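Local atomic coordinates of P91 (Metagenome, PDB entry 4ZI5), a protein that promiscuously hydrolyses phosphotriesters and is a dienelactone hydrolase-like enzyme of the alpha/beta hydrolase fold. Residues P43-F48 / L68-L73; V211-D216 / P225-D230. All blocks are in the same frame, centred on the assembly; numbering follows the deposited sequence. Where two conformers were deposited one is given.

Contact 1 of 2, residues P43-F48 / L68-L73; sequences PGVVVF and LGFAAL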
loop_
_atom_site.group_PDB
_atom_site.type_symbol
_atom_site.label_atom_id
_atom_site.label_comp_id
_atom_site.label_asym_id
_atom_site.label_seq_id
_atom_site.Cartn_x
_atom_site.Cartn_y
_atom_site.Cartn_z
ATOM N N PRO A 43 20.553 0.136 11.103
ATOM C CA PRO A 43 20.329 0.257 9.675
ATOM C C PRO A 43 20.468 1.694 9.150
ATOM O O PRO A 43 20.077 2.651 9.827
ATOM C CB PRO A 43 18.909 -0.266 9.484
ATOM C CG PRO A 43 18.658 -1.132 10.674
ATOM C CD PRO A 43 19.410 -0.486 11.805
ATOM N N GLY A 44 21.026 1.799 7.941
ATOM C CA GLY A 44 21.283 3.072 7.263
ATOM C C GLY A 44 20.340 3.303 6.089
ATOM O O GLY A 44 19.974 2.356 5.375
ATOM N N VAL A 45 19.914 4.555 5.905
ATOM C CA VAL A 45 19.046 4.933 4.794
ATOM C C VAL A 45 19.619 6.159 4.083
ATOM O O VAL A 45 19.901 7.195 4.733
ATOM C CB VAL A 45 17.605 5.263 5.255
ATOM C CG1 VAL A 45 16.686 5.536 4.059
ATOM C CG2 VAL A 45 17.025 4.097 6.067
ATOM N N VAL A 46 19.787 6.056 2.772
ATOM C CA VAL A 46 20.097 7.229 1.958
ATOM C C VAL A 46 18.809 7.900 1.547
ATOM O O VAL A 46 17.888 7.218 1.105
ATOM C CB VAL A 46 20.825 6.863 0.646
ATOM C CG1 VAL A 46 21.239 8.137 -0.078
ATOM C CG2 VAL A 46 22.046 6.015 0.929
ATOM N N VAL A 47 18.749 9.224 1.676
ATOM C CA VAL A 47 17.564 9.986 1.311
ATOM C C VAL A 47 17.936 10.806 0.098
ATOM O O VAL A 47 18.762 11.708 0.220
ATOM C CB VAL A 47 17.092 10.912 2.431
ATOM C CG1 VAL A 47 15.859 11.713 1.993
ATOM C CG2 VAL A 47 16.826 10.116 3.724
ATOM N N PHE A 48 17.348 10.490 -1.057
ATOM C CA PHE A 48 17.579 11.242 -2.278
ATOM C C PHE A 48 16.535 12.352 -2.447
ATOM O O PHE A 48 15.339 12.076 -2.495
ATOM C CB PHE A 48 17.609 10.331 -3.502
ATOM C CG PHE A 48 18.814 9.423 -3.556
ATOM C CD1 PHE A 48 20.080 9.938 -3.780
ATOM C CD2 PHE A 48 18.701 8.057 -3.314
ATOM C CE1 PHE A 48 21.209 9.116 -3.783
ATOM C CE2 PHE A 48 19.818 7.235 -3.344
ATOM C CZ PHE A 48 21.084 7.784 -3.569
ATOM N N LEU A 68 13.135 7.209 14.007
ATOM C CA LEU A 68 12.694 5.803 13.909
ATOM C C LEU A 68 13.767 4.790 14.210
ATOM O O LEU A 68 13.509 3.587 14.098
ATOM C CB LEU A 68 12.098 5.521 12.514
ATOM C CG LEU A 68 10.842 6.318 12.198
ATOM C CD1 LEU A 68 10.517 6.230 10.726
ATOM C CD2 LEU A 68 9.656 5.829 13.038
ATOM N N GLY A 69 14.974 5.249 14.570
ATOM C CA GLY A 69 16.073 4.367 14.938
ATOM C C GLY A 69 17.087 4.089 13.820
ATOM O O GLY A 69 17.948 3.240 13.981
ATOM N N PHE A 70 16.999 4.801 12.695
ATOM C CA PHE A 70 17.922 4.603 11.583
ATOM C C PHE A 70 19.038 5.658 11.591
ATOM O O PHE A 70 18.969 6.665 12.282
ATOM C CB PHE A 70 17.152 4.639 10.262
ATOM C CG PHE A 70 16.038 3.625 10.211
ATOM C CD1 PHE A 70 16.329 2.284 10.243
ATOM C CD2 PHE A 70 14.723 4.024 10.227
ATOM C CE1 PHE A 70 15.303 1.321 10.247
ATOM C CE2 PHE A 70 13.706 3.093 10.215
ATOM C CZ PHE A 70 13.995 1.743 10.243
ATOM N N ALA A 71 20.068 5.390 10.828
ATOM C CA ALA A 71 21.092 6.377 10.522
ATOM C C ALA A 71 20.829 6.814 9.090
ATOM O O ALA A 71 20.776 5.969 8.199
ATOM C CB ALA A 71 22.452 5.741 10.654
ATOM N N ALA A 72 20.642 8.105 8.850
ATOM C CA ALA A 72 20.119 8.555 7.547
ATOM C C ALA A 72 20.982 9.644 6.939
ATOM O O ALA A 72 21.272 10.616 7.613
ATOM C CB ALA A 72 18.691 9.074 7.691
ATOM N N LEU A 73 21.378 9.468 5.686
ATOM C CA LEU A 73 22.120 10.487 4.961
ATOM C C LEU A 73 21.267 11.145 3.897
ATOM O O LEU A 73 20.867 10.505 2.931
ATOM C CB LEU A 73 23.336 9.888 4.262
ATOM C CG LEU A 73 24.198 10.904 3.502
ATOM C CD1 LEU A 73 25.001 11.779 4.466
ATOM C CD2 LEU A 73 25.136 10.196 2.556
#
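The ring of F70 meets P43 edge-on: P43 CB lies near the ring plane, 3.7 Å from F70 CD1, and the two side chains cross obliquely. P43 O sits in that plane too, at the same ring's edge. This placement follows from the first torsion of F70, which sets CG anti to the carbonyl carbon and beside the backbone N (chi1 -56°). Within its own segment the ring has L68 O over one face, 3.9 Å above the plane and displaced toward the rim. Farther along the strand V45 CG2 approaches F70 CB at 4.2 Å, adding a second apolar neighbour near the base of the side chain. An alanine at F70 would probably open a gap beside P43 CB, leaving the proline ring without its aromatic neighbour.

Behind these side chains the backbones run as parallel strands, their short axes 21° apart. A71 N donates to P43 O, and V45 N reaches A71 O at 2.8 Å; L73 N then bonds V45 O, and V47 N closes the ladder on L73 O. V47 CB lies 3.8 Å from that same L73 O. The A72 methyl rests 3.7 Å from V45 O, on the same side of the sheet as V45. There V45 and A72 both pack on L65 of helix 56-67, whereas L73 turns to the other side and touches A113 of helix 100-115.

G69 ends the preceding helix in a Schellman motif with positive phi, turning the chain into strand 71-74, and its carbonyl receives K38 NZ. Strand 42-48, helix 56-67 and strand 71-74 thus form a beta-alpha-beta crossover within the central, mostly parallel sheet of the alpha/beta hydrolase fold.

Contact 2 of 2, residues V211-D216 / P225-D230; sequences VHSFTD and PGLAYD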
loop_
_atom_site.group_PDB
_atom_site.type_symbol
_atom_site.label_atom_id
_atom_site.label_comp_id
_atom_site.label_asym_id
_atom_site.label_seq_id
_atom_site.Cartn_x
_atom_site.Cartn_y
_atom_site.Cartn_z
ATOM N N VAL A 211 -1.214 13.987 -6.550
ATOM C CA VAL A 211 -0.483 14.305 -7.768
ATOM C C VAL A 211 1.017 14.274 -7.425
ATOM O O VAL A 211 1.428 13.584 -6.482
ATOM C CB VAL A 211 -0.964 15.657 -8.374
ATOM C CG1 VAL A 211 -2.417 15.549 -8.784
ATOM C CG2 VAL A 211 -0.749 16.814 -7.398
ATOM N N HIS A 212 1.853 14.959 -8.209
ATOM C CA HIS A 212 3.284 14.931 -7.963
ATOM C C HIS A 212 3.615 15.727 -6.702
ATOM O O HIS A 212 2.866 16.658 -6.308
ATOM C CB HIS A 212 4.048 15.488 -9.177
ATOM C CG HIS A 212 5.433 14.954 -9.328
ATOM N ND1 HIS A 212 5.695 13.701 -9.835
ATOM C CD2 HIS A 212 6.643 15.519 -9.085
ATOM C CE1 HIS A 212 7.002 13.516 -9.903
ATOM N NE2 HIS A 212 7.596 14.598 -9.441
ATOM N N SER A 213 4.757 15.394 -6.108
ATOM C CA SER A 213 5.262 16.081 -4.913
ATOM C C SER A 213 4.269 16.087 -3.751
ATOM O O SER A 213 4.255 17.011 -2.925
ATOM C CB SER A 213 5.697 17.522 -5.256
ATOM O OG SER A 213 6.759 17.509 -6.191
ATOM N N PHE A 214 3.472 15.015 -3.649
ATOM C CA PHE A 214 2.441 14.952 -2.622
ATOM C C PHE A 214 2.994 14.975 -1.180
ATOM O O PHE A 214 2.239 15.239 -0.256
ATOM C CB PHE A 214 1.493 13.762 -2.829
ATOM C CG PHE A 214 2.149 12.403 -2.757
ATOM C CD1 PHE A 214 2.478 11.823 -1.534
ATOM C CD2 PHE A 214 2.363 11.657 -3.927
ATOM C CE1 PHE A 214 3.059 10.557 -1.477
ATOM C CE2 PHE A 214 2.921 10.387 -3.882
ATOM C CZ PHE A 214 3.282 9.832 -2.650
ATOM N N THR A 215 4.283 14.684 -0.994
ATOM C CA THR A 215 4.875 14.657 0.339
ATOM C C THR A 215 5.348 16.010 0.833
ATOM O O THR A 215 5.715 16.118 1.979
ATOM C CB THR A 215 6.115 13.737 0.419
ATOM O OG1 THR A 215 7.132 14.245 -0.446
ATOM C CG2 THR A 215 5.791 12.313 0.051
ATOM N N ASP A 216 5.305 17.050 0.013
ATOM C CA ASP A 216 5.872 18.339 0.375
ATOM C C ASP A 216 4.765 19.385 0.577
ATOM O O ASP A 216 4.126 19.767 -0.389
ATOM C CB ASP A 216 6.804 18.823 -0.733
ATOM C CG ASP A 216 7.568 20.068 -0.343
ATOM O OD1 ASP A 216 7.389 20.575 0.790
ATOM O OD2 ASP A 216 8.366 20.542 -1.168
ATOM N N PRO A 225 3.027 23.188 -12.729
ATOM C CA PRO A 225 1.740 22.474 -12.750
ATOM C C PRO A 225 1.909 20.983 -12.472
ATOM O O PRO A 225 2.938 20.400 -12.809
ATOM C CB PRO A 225 1.215 22.708 -14.173
ATOM C CG PRO A 225 2.021 23.853 -14.716
ATOM C CD PRO A 225 3.350 23.788 -14.040
ATOM N N GLY A 226 0.918 20.388 -11.821
ATOM C CA GLY A 226 0.957 18.947 -11.488
ATOM C C GLY A 226 1.542 18.616 -10.121
ATOM O O GLY A 226 1.576 17.440 -9.744
ATOM N N LEU A 227 1.988 19.640 -9.380
ATOM C CA LEU A 227 2.558 19.479 -8.051
ATOM C C LEU A 227 1.638 20.051 -6.979
ATOM O O LEU A 227 1.255 21.219 -7.042
ATOM C CB LEU A 227 3.927 20.145 -7.949
ATOM C CG LEU A 227 5.106 19.360 -8.506
ATOM C CD1 LEU A 227 4.975 19.152 -9.998
ATOM C CD2 LEU A 227 6.399 20.110 -8.165
ATOM N N ALA A 228 1.268 19.228 -6.006
ATOM C CA ALA A 228 0.449 19.657 -4.900
ATOM C C ALA A 228 0.665 18.692 -3.729
ATOM O O ALA A 228 0.939 17.503 -3.945
ATOM C CB ALA A 228 -1.023 19.729 -5.294
ATOM N N TYR A 229 0.501 19.223 -2.512
ATOM C CA TYR A 229 0.606 18.480 -1.278
ATOM C C TYR A 229 -0.635 17.696 -1.011
ATOM O O TYR A 229 -1.748 18.197 -1.264
ATOM C CB TYR A 229 0.802 19.457 -0.119
ATOM C CG TYR A 229 0.996 18.821 1.240
ATOM C CD1 TYR A 229 1.952 17.830 1.443
ATOM C CD2 TYR A 229 0.199 19.190 2.332
ATOM C CE1 TYR A 229 2.133 17.252 2.697
ATOM C CE2 TYR A 229 0.385 18.616 3.586
ATOM C CZ TYR A 229 1.340 17.643 3.769
ATOM O OH TYR A 229 1.502 17.071 5.025
ATOM N N ASP A 230 -0.478 16.494 -0.466
ATOM C CA ASP A 230 -1.624 15.767 0.073
ATOM C C ASP A 230 -1.179 15.046 1.328
ATOM O O ASP A 230 -0.432 14.061 1.249
ATOM C CB ASP A 230 -2.252 14.774 -0.921
ATOM C CG ASP A 230 -3.527 14.199 -0.382
ATOM O OD1 ASP A 230 -4.478 14.980 -0.176
ATOM O OD2 ASP A 230 -3.578 13.008 -0.058
HETATM O O HOH W 1 -1.108 15.693 -4.217
#
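L227 lies alongside H212, both side chains pointing the same way, with L227 CD1 3.9 Å from H212 CB and approaching the imidazole obliquely. The other leucine branch turns to S213, where L227 CD2 comes within 3.3 Å of S213 OG. V211 CG1 is anti to the carbonyl carbon (chi1 -63°), which leaves CG2 in the crowded position between backbone N and carbonyl carbon, and from there this methyl touches A228 CB at 3.6 Å. At the other end, the tyrosine ring lies beside backbone: Y229 CD1 is 3.1 Å from F214 O, and the carbonyl of D216 also approaches the ring.

Around these contacts the main chains are tied by three hydrogen bonds. H212 N donates to G226 O and A228 N to H212 O, so both backbone N and O of H212 are held by the residues flanking L227, in a single bridge. D230 N completes the set with a nearly straight bond to a lone pair of F214 O, 3.0 Å long. A water links V211 N, from which it accepts, to A228 O, to which it donates. The first segment bends through a type I turn from S213 to D216, closed by D216 N on S213 O.

The next shell fixes the polar ends. H212 ND1 bonds D180 OD2, its ring meets H154 edge-to-face, and its side chain touches C131. S213 OG bonds E50, T215 OG1 bonds H154 NE2, and Y229 OH reaches E234. D230 serves as N-cap of helix 231-248, with OD2 on A233 N.

A histidine held by a loop after strand 202-207, bonded to an aspartate and next to the cysteine of a probable nucleophile elbow, is consistent with the Cys-His-Asp catalytic triad of dienelactone hydrolases.

Overall arrangement
Both segments of contact 1 precede those of contact 2 along the chain, and all belong to the same dienelactone hydrolase-like fold. Their centres are 23 Å apart, and their nearest atoms remain about 9 Å from each other without touching. Contact 1 is buried in the sheet, joining strands 42-48 and 71-74, while contact 2 is a partly buried pairing of loop segments between strand 202-207 and helix 231-248. Strand 125-130, the neighbour of strand 42-48, leads to C131, which the loop of contact 2 touches. The probable catalytic H212 is thus carried by the loop to C131, at the end of the strand beside 42-48.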